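Local atomic coordinates of TSC1 N-terminal domain (Chaetomium thermophilum, PDB entry 7A0M), a protein that probably acts in the TSC complex, binding lysosomal phosphatidylinositol phosphates through its N-terminal domain to bring the complex to lysosomes for mTORC1 regulation. Residues A59-A64 and W96-D101; N190-F195 and S207-F212; E325-L330 and E370-Q375; L349-A352 and D357-V360. All coordinates share one frame; numbering follows the deposited sequence.

Contact 1 (A59-A64 and W96-D101)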
loop_
_atom_site.group_PDB
_atom_site.type_symbol
_atom_site.label_atom_id
_atom_site.label_comp_id
_atom_site.label_asym_id
_atom_site.label_seq_id
_atom_site.Cartn_x
_atom_site.Cartn_y
_atom_site.Cartn_z
ATOM N N ALA B 59 -13.206 -4.762 -69.221
ATOM C CA ALA B 59 -13.596 -3.990 -70.397
ATOM C C ALA B 59 -14.604 -2.910 -70.038
ATOM O O ALA B 59 -14.488 -1.766 -70.492
ATOM C CB ALA B 59 -14.170 -4.903 -71.482
ATOM N N ILE B 60 -15.617 -3.258 -69.238
ATOM C CA ILE B 60 -16.617 -2.274 -68.825
ATOM C C ILE B 60 -15.950 -1.137 -68.061
ATOM O O ILE B 60 -16.232 0.047 -68.290
ATOM C CB ILE B 60 -17.709 -2.951 -67.975
ATOM C CG1 ILE B 60 -18.529 -3.934 -68.809
ATOM C CG2 ILE B 60 -18.617 -1.921 -67.337
ATOM C CD1 ILE B 60 -19.463 -4.796 -67.988
ATOM N N TRP B 61 -15.056 -1.490 -67.138
ATOM C CA TRP B 61 -14.341 -0.493 -66.348
ATOM C C TRP B 61 -13.542 0.453 -67.237
ATOM O O TRP B 61 -13.563 1.673 -67.041
ATOM C CB TRP B 61 -13.432 -1.200 -65.344
ATOM C CG TRP B 61 -12.547 -0.283 -64.550
ATOM C CD1 TRP B 61 -11.231 0.001 -64.784
ATOM C CD2 TRP B 61 -12.915 0.460 -63.382
ATOM N NE1 TRP B 61 -10.759 0.870 -63.830
ATOM C CE2 TRP B 61 -11.775 1.173 -62.963
ATOM C CE3 TRP B 61 -14.099 0.595 -62.654
ATOM C CZ2 TRP B 61 -11.785 2.010 -61.847
ATOM C CZ3 TRP B 61 -14.108 1.428 -61.548
ATOM C CH2 TRP B 61 -12.961 2.126 -61.158
ATOM N N ASP B 62 -12.811 -0.094 -68.211
ATOM C CA ASP B 62 -11.993 0.749 -69.081
ATOM C C ASP B 62 -12.855 1.634 -69.974
ATOM O O ASP B 62 -12.678 2.856 -70.012
ATOM C CB ASP B 62 -11.066 -0.110 -69.936
ATOM C CG ASP B 62 -10.015 0.714 -70.657
ATOM O OD1 ASP B 62 -9.192 1.366 -69.981
ATOM O OD2 ASP B 62 -10.016 0.715 -71.906
ATOM N N LYS B 63 -13.794 1.037 -70.709
ATOM C CA LYS B 63 -14.521 1.795 -71.720
ATOM C C LYS B 63 -15.662 2.626 -71.150
ATOM O O LYS B 63 -16.077 3.599 -71.789
ATOM C CB LYS B 63 -15.060 0.870 -72.814
ATOM C CG LYS B 63 -13.990 0.105 -73.581
ATOM C CD LYS B 63 -14.613 -0.841 -74.603
ATOM C CE LYS B 63 -13.549 -1.581 -75.403
ATOM N NZ LYS B 63 -14.137 -2.639 -76.273
ATOM N N ALA B 64 -16.196 2.263 -69.987
ATOM C CA ALA B 64 -17.424 2.877 -69.501
ATOM C C ALA B 64 -17.358 3.413 -68.079
ATOM O O ALA B 64 -18.165 4.289 -67.743
ATOM C CB ALA B 64 -18.593 1.883 -69.595
ATOM N N TRP B 96 -10.193 -5.206 -55.686
ATOM C CA TRP B 96 -10.095 -4.384 -54.484
ATOM C C TRP B 96 -8.885 -3.459 -54.557
ATOM O O TRP B 96 -8.979 -2.270 -54.229
ATOM C CB TRP B 96 -10.049 -5.290 -53.252
ATOM C CG TRP B 96 -10.099 -4.576 -51.933
ATOM C CD1 TRP B 96 -11.192 -4.418 -51.129
ATOM C CD2 TRP B 96 -8.994 -4.004 -51.221
ATOM N NE1 TRP B 96 -10.846 -3.739 -49.985
ATOM C CE2 TRP B 96 -9.501 -3.479 -50.014
ATOM C CE3 TRP B 96 -7.630 -3.869 -51.494
ATOM C CZ2 TRP B 96 -8.691 -2.828 -49.085
ATOM C CZ3 TRP B 96 -6.828 -3.222 -50.570
ATOM C CH2 TRP B 96 -7.361 -2.711 -49.380
ATOM N N ASP B 97 -7.738 -3.993 -54.985
ATOM C CA ASP B 97 -6.547 -3.167 -55.166
ATOM C C ASP B 97 -6.774 -2.100 -56.230
ATOM O O ASP B 97 -6.302 -0.964 -56.097
ATOM C CB ASP B 97 -5.365 -4.059 -55.557
ATOM C CG ASP B 97 -4.024 -3.362 -55.428
ATOM O OD1 ASP B 97 -3.997 -2.162 -55.093
ATOM O OD2 ASP B 97 -2.990 -4.017 -55.681
ATOM N N LYS B 98 -7.503 -2.448 -57.290
ATOM C CA LYS B 98 -7.738 -1.516 -58.386
ATOM C C LYS B 98 -8.695 -0.394 -57.994
ATOM O O LYS B 98 -8.555 0.734 -58.482
ATOM C CB LYS B 98 -8.249 -2.297 -59.594
ATOM C CG LYS B 98 -8.422 -1.526 -60.876
ATOM C CD LYS B 98 -8.918 -2.483 -61.946
ATOM C CE LYS B 98 -8.986 -1.829 -63.304
ATOM N NZ LYS B 98 -7.662 -1.330 -63.768
ATOM N N LEU B 99 -9.662 -0.675 -57.121
ATOM C CA LEU B 99 -10.673 0.306 -56.743
ATOM C C LEU B 99 -10.319 1.108 -55.495
ATOM O O LEU B 99 -11.047 2.052 -55.169
ATOM C CB LEU B 99 -12.023 -0.383 -56.514
ATOM C CG LEU B 99 -12.612 -1.195 -57.667
ATOM C CD1 LEU B 99 -14.048 -1.590 -57.362
ATOM C CD2 LEU B 99 -12.523 -0.437 -58.972
ATOM N N LEU B 100 -9.244 0.753 -54.789
ATOM C CA LEU B 100 -8.944 1.388 -53.507
ATOM C C LEU B 100 -8.788 2.898 -53.651
ATOM O O LEU B 100 -9.532 3.676 -53.041
ATOM C CB LEU B 100 -7.684 0.770 -52.897
ATOM C CG LEU B 100 -7.268 1.365 -51.551
ATOM C CD1 LEU B 100 -8.389 1.219 -50.532
ATOM C CD2 LEU B 100 -5.992 0.713 -51.041
ATOM N N ASP B 101 -7.822 3.333 -54.456
ATOM C CA ASP B 101 -7.536 4.754 -54.620
ATOM C C ASP B 101 -8.688 5.518 -55.271
ATOM O O ASP B 101 -8.979 6.644 -54.846
ATOM C CB ASP B 101 -6.247 4.946 -55.425
ATOM C CG ASP B 101 -5.014 4.534 -54.650
ATOM O OD1 ASP B 101 -5.028 4.671 -53.411
ATOM O OD2 ASP B 101 -4.035 4.072 -55.274
#
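A buried, largely apolar packing of two helices in the N-terminal part of the chain brings W61 of helix 45-65 against K98 and L99 of helix 89-105. The backbones stay well apart, with W61 CA 10.3 Å from L99 CA, and a large flat side chain suits this place because it can bridge most of that distance. With CG anti to the backbone N (chi1 175°), the indole extends toward the other helix, and both partners come over the same face of it. L99 offers a methyl: CD2 sits above the rim of the six-membered ring, 3.4 Å from W61 CH2, in a CH-pi contact 26° off the ring normal. The pyrrole end is met by the aliphatic chain of K98, whose CE comes to 3.3 Å from W61 CD1. Lysine fits this partly exposed position because its methylenes can lie against the indole while the chain carries its charge onward. The fold here is a row of packed helices, as in an alpha-solenoid, and helix 69-81, which lies between these two in sequence, adds Y72 and F75 around the same indole. Replacing W61 by an alanine would probably open a gap between the helices and leave L99 CD2 and the K98 methylenes without the surface they rest on. Further along, D97 forms a salt bridge with R147, and D101 with both R147 and R151, of helix 142-153.

Contact 2 (N190-F195 and S207-F212)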
loop_
_atom_site.group_PDB
_atom_site.type_symbol
_atom_site.label_atom_id
_atom_site.label_comp_id
_atom_site.label_asym_id
_atom_site.label_seq_id
_atom_site.Cartn_x
_atom_site.Cartn_y
_atom_site.Cartn_z
ATOM N N ASN B 190 2.774 -7.591 -37.918
ATOM C CA ASN B 190 3.942 -7.753 -38.779
ATOM C C ASN B 190 4.051 -6.596 -39.764
ATOM O O ASN B 190 5.134 -6.033 -39.963
ATOM C CB ASN B 190 3.874 -9.085 -39.527
ATOM C CG ASN B 190 4.628 -10.193 -38.821
ATOM O OD1 ASN B 190 4.100 -11.285 -38.613
ATOM N ND2 ASN B 190 5.872 -9.915 -38.445
ATOM N N ALA B 191 2.932 -6.232 -40.395
ATOM C CA ALA B 191 2.936 -5.122 -41.341
ATOM C C ALA B 191 3.200 -3.794 -40.641
ATOM O O ALA B 191 3.854 -2.909 -41.205
ATOM C CB ALA B 191 1.611 -5.080 -42.100
ATOM N N LEU B 192 2.694 -3.632 -39.415
ATOM C CA LEU B 192 2.909 -2.386 -38.688
ATOM C C LEU B 192 4.361 -2.230 -38.254
ATOM O O LEU B 192 4.851 -1.101 -38.124
ATOM C CB LEU B 192 1.982 -2.317 -37.473
ATOM C CG LEU B 192 1.979 -1.000 -36.694
ATOM C CD1 LEU B 192 1.442 0.132 -37.558
ATOM C CD2 LEU B 192 1.176 -1.130 -35.410
ATOM N N ASN B 193 5.062 -3.345 -38.028
ATOM C CA ASN B 193 6.444 -3.281 -37.560
ATOM C C ASN B 193 7.346 -2.550 -38.546
ATOM O O ASN B 193 8.300 -1.880 -38.133
ATOM C CB ASN B 193 6.972 -4.691 -37.299
ATOM C CG ASN B 193 8.399 -4.694 -36.783
ATOM O OD1 ASN B 193 8.648 -4.404 -35.612
ATOM N ND2 ASN B 193 9.342 -5.024 -37.655
ATOM N N ALA B 194 7.073 -2.674 -39.847
ATOM C CA ALA B 194 7.872 -1.966 -40.844
ATOM C C ALA B 194 7.778 -0.456 -40.660
ATOM O O ALA B 194 8.776 0.258 -40.817
ATOM C CB ALA B 194 7.430 -2.364 -42.251
ATOM N N PHE B 195 6.590 0.050 -40.329
ATOM C CA PHE B 195 6.420 1.479 -40.102
ATOM C C PHE B 195 6.929 1.923 -38.736
ATOM O O PHE B 195 7.252 3.104 -38.566
ATOM C CB PHE B 195 4.950 1.871 -40.266
ATOM C CG PHE B 195 4.456 1.787 -41.684
ATOM C CD1 PHE B 195 3.967 0.597 -42.197
ATOM C CD2 PHE B 195 4.481 2.904 -42.504
ATOM C CE1 PHE B 195 3.516 0.523 -43.504
ATOM C CE2 PHE B 195 4.029 2.837 -43.808
ATOM C CZ PHE B 195 3.545 1.645 -44.308
ATOM N N SER B 207 0.352 5.141 -32.449
ATOM C CA SER B 207 -1.034 5.564 -32.266
ATOM C C SER B 207 -2.000 4.543 -32.853
ATOM O O SER B 207 -3.012 4.204 -32.228
ATOM C CB SER B 207 -1.251 6.938 -32.899
ATOM O OG SER B 207 -0.462 7.926 -32.259
ATOM N N LEU B 208 -1.706 4.046 -34.056
ATOM C CA LEU B 208 -2.560 3.036 -34.671
ATOM C C LEU B 208 -2.552 1.742 -33.869
ATOM O O LEU B 208 -3.573 1.047 -33.785
ATOM C CB LEU B 208 -2.111 2.780 -36.109
ATOM C CG LEU B 208 -2.927 1.773 -36.919
ATOM C CD1 LEU B 208 -4.353 2.262 -37.108
ATOM C CD2 LEU B 208 -2.264 1.514 -38.259
ATOM N N LEU B 209 -1.405 1.394 -33.278
ATOM C CA LEU B 209 -1.343 0.211 -32.426
ATOM C C LEU B 209 -2.265 0.348 -31.221
ATOM O O LEU B 209 -2.966 -0.602 -30.855
ATOM C CB LEU B 209 0.095 -0.041 -31.976
ATOM C CG LEU B 209 0.307 -1.233 -31.040
ATOM C CD1 LEU B 209 -0.220 -2.517 -31.664
ATOM C CD2 LEU B 209 1.779 -1.377 -30.682
ATOM N N CYS B 210 -2.271 1.523 -30.586
ATOM C CA CYS B 210 -3.185 1.758 -29.473
ATOM C C CYS B 210 -4.636 1.620 -29.914
ATOM O O CYS B 210 -5.450 1.008 -29.212
ATOM C CB CYS B 210 -2.936 3.141 -28.872
ATOM S SG CYS B 210 -1.323 3.333 -28.073
ATOM N N ALA B 211 -4.979 2.186 -31.073
ATOM C CA ALA B 211 -6.336 2.041 -31.593
ATOM C C ALA B 211 -6.650 0.584 -31.906
ATOM O O ALA B 211 -7.786 0.132 -31.723
ATOM C CB ALA B 211 -6.520 2.912 -32.834
ATOM N N PHE B 212 -5.655 -0.165 -32.389
ATOM C CA PHE B 212 -5.865 -1.576 -32.694
ATOM C C PHE B 212 -6.162 -2.378 -31.432
ATOM O O PHE B 212 -7.154 -3.113 -31.372
ATOM C CB PHE B 212 -4.642 -2.143 -33.413
ATOM C CG PHE B 212 -4.757 -3.604 -33.742
ATOM C CD1 PHE B 212 -5.771 -4.065 -34.565
ATOM C CD2 PHE B 212 -3.847 -4.515 -33.233
ATOM C CE1 PHE B 212 -5.877 -5.410 -34.870
ATOM C CE2 PHE B 212 -3.947 -5.861 -33.535
ATOM C CZ PHE B 212 -4.963 -6.308 -34.355
#
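L192 of helix 185-196 sets its two methyls against L208 and L209 of helix 199-214, a purely apolar contact with no hydrogen bond across it. The two helices run antiparallel and follow each other directly in the chain, so together they make a helical hairpin. The closer half of the contact lies at L209. There the CD2 methyl of L192 reaches past the partner's branch point to its root, 3.8 Å from L209 CB and 4.1 Å from L209 CA, and so packs almost on the helix backbone itself. The backbones are correspondingly near, with L192 CA 8.0 Å from L209 CA. Contact with L208 is a little looser: only methyl ends meet, L192 CD1 standing 4.0 Å from L208 CD2. L192 can serve both neighbours because its chi1 of -174° carries the fork outward from its helix, and chi2 of 65° then turns one methyl to each partner. Leucine suits all three buried places, being flexible enough to mesh and having no polar group to satisfy. On the solvent side of helix 185-196 the small A194 is exposed and takes no part, whereas the buried N193 accepts a hydrogen bond from N231 ND2 through its OD1. Other helices enclose the pair: L209 also touches A251 of helix 242-255 and L228 and I232 of helix 228-238, F212 stacks on F188 within the hairpin, and A191 and F195 face helix 142-153 through L149.

Contact 3 (E325-L330 and E370-Q375)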
loop_
_atom_site.group_PDB
_atom_site.type_symbol
_atom_site.label_atom_id
_atom_site.label_comp_id
_atom_site.label_asym_id
_atom_site.label_seq_id
_atom_site.Cartn_x
_atom_site.Cartn_y
_atom_site.Cartn_z
ATOM N N GLU B 325 1.306 4.595 -14.423
ATOM C CA GLU B 325 0.581 3.399 -14.842
ATOM C C GLU B 325 1.531 2.248 -15.147
ATOM O O GLU B 325 1.159 1.080 -14.986
ATOM C CB GLU B 325 -0.290 3.713 -16.059
ATOM C CG GLU B 325 -1.415 4.710 -15.790
ATOM C CD GLU B 325 -0.945 6.156 -15.783
ATOM O OE1 GLU B 325 0.281 6.389 -15.812
ATOM O OE2 GLU B 325 -1.805 7.060 -15.744
ATOM N N TYR B 326 2.754 2.555 -15.586
ATOM C CA TYR B 326 3.733 1.503 -15.842
ATOM C C TYR B 326 4.196 0.857 -14.542
ATOM O O TYR B 326 4.375 -0.365 -14.480
ATOM C CB TYR B 326 4.918 2.072 -16.621
ATOM C CG TYR B 326 5.903 1.030 -17.099
ATOM C CD1 TYR B 326 5.465 -0.135 -17.714
ATOM C CD2 TYR B 326 7.270 1.220 -16.951
ATOM C CE1 TYR B 326 6.363 -1.089 -18.159
ATOM C CE2 TYR B 326 8.175 0.273 -17.394
ATOM C CZ TYR B 326 7.716 -0.879 -17.997
ATOM O OH TYR B 326 8.614 -1.824 -18.439
ATOM N N PHE B 327 4.401 1.661 -13.495
ATOM C CA PHE B 327 4.696 1.104 -12.178
ATOM C C PHE B 327 3.579 0.178 -11.717
ATOM O O PHE B 327 3.840 -0.905 -11.181
ATOM C CB PHE B 327 4.911 2.236 -11.169
ATOM C CG PHE B 327 5.316 1.767 -9.793
ATOM C CD1 PHE B 327 4.368 1.317 -8.884
ATOM C CD2 PHE B 327 6.644 1.796 -9.403
ATOM C CE1 PHE B 327 4.740 0.891 -7.622
ATOM C CE2 PHE B 327 7.022 1.373 -8.140
ATOM C CZ PHE B 327 6.069 0.921 -7.250
ATOM N N THR B 328 2.325 0.594 -11.917
ATOM C CA THR B 328 1.190 -0.199 -11.460
ATOM C C THR B 328 1.143 -1.558 -12.148
ATOM O O THR B 328 0.912 -2.584 -11.497
ATOM C CB THR B 328 -0.110 0.570 -11.701
ATOM O OG1 THR B 328 -0.163 1.703 -10.825
ATOM C CG2 THR B 328 -1.319 -0.318 -11.447
ATOM N N ILE B 329 1.374 -1.591 -13.462
ATOM C CA ILE B 329 1.258 -2.853 -14.183
ATOM C C ILE B 329 2.441 -3.765 -13.873
ATOM O O ILE B 329 2.284 -4.991 -13.808
ATOM C CB ILE B 329 1.099 -2.599 -15.698
ATOM C CG1 ILE B 329 0.592 -3.859 -16.403
ATOM C CG2 ILE B 329 2.402 -2.122 -16.326
ATOM C CD1 ILE B 329 -0.763 -4.322 -15.911
ATOM N N LEU B 330 3.633 -3.200 -13.666
ATOM C CA LEU B 330 4.779 -4.017 -13.276
ATOM C C LEU B 330 4.602 -4.562 -11.865
ATOM O O LEU B 330 4.850 -5.747 -11.608
ATOM C CB LEU B 330 6.069 -3.201 -13.375
ATOM C CG LEU B 330 6.554 -2.780 -14.762
ATOM C CD1 LEU B 330 7.802 -1.920 -14.638
ATOM C CD2 LEU B 330 6.822 -3.996 -15.633
ATOM N N GLU B 370 9.516 6.260 -4.128
ATOM C CA GLU B 370 8.727 6.431 -2.912
ATOM C C GLU B 370 7.309 6.898 -3.221
ATOM O O GLU B 370 6.347 6.439 -2.593
ATOM C CB GLU B 370 9.423 7.419 -1.975
ATOM C CG GLU B 370 10.490 6.790 -1.094
ATOM C CD GLU B 370 9.915 5.795 -0.104
ATOM O OE1 GLU B 370 9.160 6.225 0.794
ATOM O OE2 GLU B 370 10.213 4.588 -0.226
ATOM N N ARG B 371 7.157 7.813 -4.183
ATOM C CA ARG B 371 5.833 8.352 -4.476
ATOM C C ARG B 371 4.907 7.294 -5.066
ATOM O O ARG B 371 3.690 7.353 -4.857
ATOM C CB ARG B 371 5.940 9.549 -5.422
ATOM C CG ARG B 371 6.615 9.252 -6.749
ATOM C CD ARG B 371 6.167 10.243 -7.811
ATOM N NE ARG B 371 6.929 10.111 -9.049
ATOM C CZ ARG B 371 6.574 10.663 -10.205
ATOM N NH1 ARG B 371 5.459 11.376 -10.286
ATOM N NH2 ARG B 371 7.330 10.494 -11.281
ATOM N N PHE B 372 5.456 6.325 -5.799
ATOM C CA PHE B 372 4.637 5.226 -6.295
ATOM C C PHE B 372 4.374 4.184 -5.216
ATOM O O PHE B 372 3.306 3.562 -5.210
ATOM C CB PHE B 372 5.299 4.578 -7.511
ATOM C CG PHE B 372 5.458 5.511 -8.677
ATOM C CD1 PHE B 372 4.421 6.348 -9.054
ATOM C CD2 PHE B 372 6.644 5.559 -9.389
ATOM C CE1 PHE B 372 4.561 7.211 -10.121
ATOM C CE2 PHE B 372 6.791 6.421 -10.461
ATOM C CZ PHE B 372 5.747 7.248 -10.827
ATOM N N ARG B 373 5.331 3.981 -4.306
ATOM C CA ARG B 373 5.115 3.058 -3.196
ATOM C C ARG B 373 3.929 3.495 -2.349
ATOM O O ARG B 373 3.115 2.666 -1.927
ATOM C CB ARG B 373 6.374 2.959 -2.336
ATOM C CG ARG B 373 6.235 2.000 -1.169
ATOM C CD ARG B 373 7.407 2.105 -0.208
ATOM N NE ARG B 373 7.508 3.428 0.405
ATOM C CZ ARG B 373 6.733 3.858 1.397
ATOM N NH1 ARG B 373 5.788 3.075 1.898
ATOM N NH2 ARG B 373 6.901 5.077 1.891
ATOM N N LYS B 374 3.811 4.799 -2.095
ATOM C CA LYS B 374 2.724 5.347 -1.297
ATOM C C LYS B 374 1.384 5.310 -2.019
ATOM O O LYS B 374 0.385 5.776 -1.459
ATOM C CB LYS B 374 3.050 6.790 -0.909
ATOM C CG LYS B 374 4.317 6.951 -0.086
ATOM C CD LYS B 374 4.542 8.409 0.277
ATOM C CE LYS B 374 5.884 8.615 0.959
ATOM N NZ LYS B 374 6.158 10.058 1.202
ATOM N N GLN B 375 1.337 4.777 -3.239
ATOM C CA GLN B 375 0.106 4.676 -4.007
ATOM C C GLN B 375 -0.411 3.250 -4.133
ATOM O O GLN B 375 -1.475 3.046 -4.727
ATOM C CB GLN B 375 0.314 5.253 -5.413
ATOM C CG GLN B 375 0.464 6.761 -5.477
ATOM C CD GLN B 375 0.791 7.242 -6.880
ATOM O OE1 GLN B 375 1.023 6.440 -7.786
ATOM N NE2 GLN B 375 0.808 8.557 -7.068
#
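F372 and F327 join helix 357-373 to helix 323-333 by aromatic helix-helix packing in the C-terminal part of this helical domain. Along the second segment, E370 comes first and turns from the partner helix. R371 follows, its CG above one face of the F372 ring, opposite the face that receives F327 CB. F372 itself makes the contact: its CB sits 3.4 Å from the centroid of the F327 ring, only 3° off the normal, a nearly central CH-pi contact. The ring planes are at 34°, and it is the CB that lies over the F327 face. With chi1 at -176°, the F327 ring swings out from its helix to bring its face under F372 CB. A serine in place of F327 would probably leave F372 CB facing a gap and strip Y383 of the second subunit of one packing partner. R373, next in line, grips E370 side-on: NH2 bonds OE1 of E370 at 2.8 Å and NE bonds OE2 of E370 at 3.0 Å, while its NH1 reaches L378 O of the second subunit. Past the helix end, Q375 places OE1 in the plane of the F372 ring at its edge, 3.6 Å from F372 CD1.

Contact 4 (L349-A352 and D357-V360)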
loop_
_atom_site.group_PDB
_atom_site.type_symbol
_atom_site.label_atom_id
_atom_site.label_comp_id
_atom_site.label_asym_id
_atom_site.label_seq_id
_atom_site.Cartn_x
_atom_site.Cartn_y
_atom_site.Cartn_z
ATOM N N LEU B 349 22.575 -4.738 -13.450
ATOM C CA LEU B 349 23.345 -3.759 -14.195
ATOM C C LEU B 349 24.836 -4.033 -14.062
ATOM O O LEU B 349 25.324 -4.245 -12.943
ATOM C CB LEU B 349 23.032 -2.339 -13.698
ATOM C CG LEU B 349 21.581 -1.880 -13.843
ATOM C CD1 LEU B 349 21.375 -0.539 -13.159
ATOM C CD2 LEU B 349 21.194 -1.802 -15.311
ATOM N N PRO B 350 25.584 -4.054 -15.164
ATOM C CA PRO B 350 27.047 -4.137 -15.057
ATOM C C PRO B 350 27.593 -2.930 -14.312
ATOM O O PRO B 350 27.224 -1.786 -14.589
ATOM C CB PRO B 350 27.510 -4.163 -16.519
ATOM C CG PRO B 350 26.324 -4.651 -17.284
ATOM C CD PRO B 350 25.127 -4.105 -16.562
ATOM N N HIS B 351 28.477 -3.193 -13.354
ATOM C CA HIS B 351 28.968 -2.141 -12.477
ATOM C C HIS B 351 30.313 -2.554 -11.906
ATOM O O HIS B 351 30.691 -3.729 -11.943
ATOM C CB HIS B 351 27.976 -1.858 -11.345
ATOM C CG HIS B 351 27.840 -2.988 -10.373
ATOM N ND1 HIS B 351 26.927 -4.007 -10.537
ATOM C CD2 HIS B 351 28.511 -3.265 -9.230
ATOM C CE1 HIS B 351 27.037 -4.859 -9.535
ATOM N NE2 HIS B 351 27.992 -4.434 -8.728
ATOM N N ALA B 352 31.027 -1.568 -11.373
ATOM C CA ALA B 352 32.266 -1.793 -10.639
ATOM C C ALA B 352 31.943 -1.881 -9.153
ATOM O O ALA B 352 31.499 -0.898 -8.551
ATOM C CB ALA B 352 33.273 -0.676 -10.907
ATOM N N ASP B 357 29.083 4.270 -7.471
ATOM C CA ASP B 357 28.127 4.740 -8.468
ATOM C C ASP B 357 26.876 3.873 -8.509
ATOM O O ASP B 357 25.776 4.383 -8.750
ATOM C CB ASP B 357 28.790 4.783 -9.845
ATOM C CG ASP B 357 30.008 5.685 -9.877
ATOM O OD1 ASP B 357 30.914 5.492 -9.038
ATOM O OD2 ASP B 357 30.064 6.583 -10.742
ATOM N N ILE B 358 27.017 2.567 -8.274
ATOM C CA ILE B 358 25.851 1.691 -8.297
ATOM C C ILE B 358 25.021 1.856 -7.027
ATOM O O ILE B 358 23.804 1.639 -7.044
ATOM C CB ILE B 358 26.288 0.231 -8.510
ATOM C CG1 ILE B 358 25.075 -0.659 -8.794
ATOM C CG2 ILE B 358 27.072 -0.284 -7.308
ATOM C CD1 ILE B 358 24.286 -0.241 -10.017
ATOM N N ASP B 359 25.648 2.255 -5.918
ATOM C CA ASP B 359 24.907 2.476 -4.681
ATOM C C ASP B 359 24.184 3.817 -4.698
ATOM O O ASP B 359 23.057 3.923 -4.203
ATOM C CB ASP B 359 25.848 2.386 -3.480
ATOM C CG ASP B 359 26.571 1.057 -3.410
ATOM O OD1 ASP B 359 25.892 0.010 -3.464
ATOM O OD2 ASP B 359 27.816 1.058 -3.302
ATOM N N VAL B 360 24.820 4.851 -5.257
ATOM C CA VAL B 360 24.150 6.139 -5.401
ATOM C C VAL B 360 22.951 6.000 -6.330
ATOM O O VAL B 360 21.872 6.543 -6.065
ATOM C CB VAL B 360 25.142 7.206 -5.903
ATOM C CG1 VAL B 360 24.408 8.475 -6.307
ATOM C CG2 VAL B 360 26.183 7.503 -4.837
#
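H351 and I358 meet where the loop before helix 357-373 folds back on the start of that helix. Van der Waals and CH-pi contact carries most of it. I358, the buried member, brings its side chain over one face of the imidazole, with CG1 4.2 Å from the ring centroid and 23° off the normal, displaced toward the rim. Its other branch lies at the carbon side of the ring, CG2 being 3.8 Å from H351 CD2, and the two CB atoms, of H351 and I358, stand 3.9 Å apart. A beta-branched residue suits the place because one arm, CG1, can cover the imidazole face while the other, CG2, reaches CD2. L349 adds a looser apolar touch, its CD1 at 4.3 Å from I358 CD1.

Hydrogen bonding holds the imidazole within the loop. H351 ND1 donates to L349 O at 2.9 Å, nearly straight at 170°, and the acceptor lies in the ring plane. This is possible because H351 takes the crowded position about chi1 (67°), with CG between the backbone N and the carbonyl carbon, which swings the ring back along its own chain; the bond then fixes the ring's rotation and keeps its face toward I358. Histidine thus acts as both donor and platform.

Aromatic contact from outside the two segments comes from H346, which meets H351 edge-to-face and bonds D359 OD1 through NE2. Residues 349-352 also touch a crystal neighbour, which may influence this loop. The whole is an irregular loop segment folded back on the first turn of the helix it leads into.

From the N terminus, contact 1 closes first, joining helices 45-65 and 89-105 across a largely helical interval. Contact 2 follows in series, about 29 Å away between centres and close to the middle of the chain, where it closes the short turn between helices 185-196 and 199-214. Contact 3 then spans the long loop from helix 323-333 to helix 357-373, and contact 4 is nested inside that loop, bringing residues 349-352 onto the start of the same helix. Contacts 1 and 3 lie on opposite sides of the chain's centre, about 56 Å apart between centres, as befits an elongated helical row. No two contacts touch; helix 357-373 alone serves two of them.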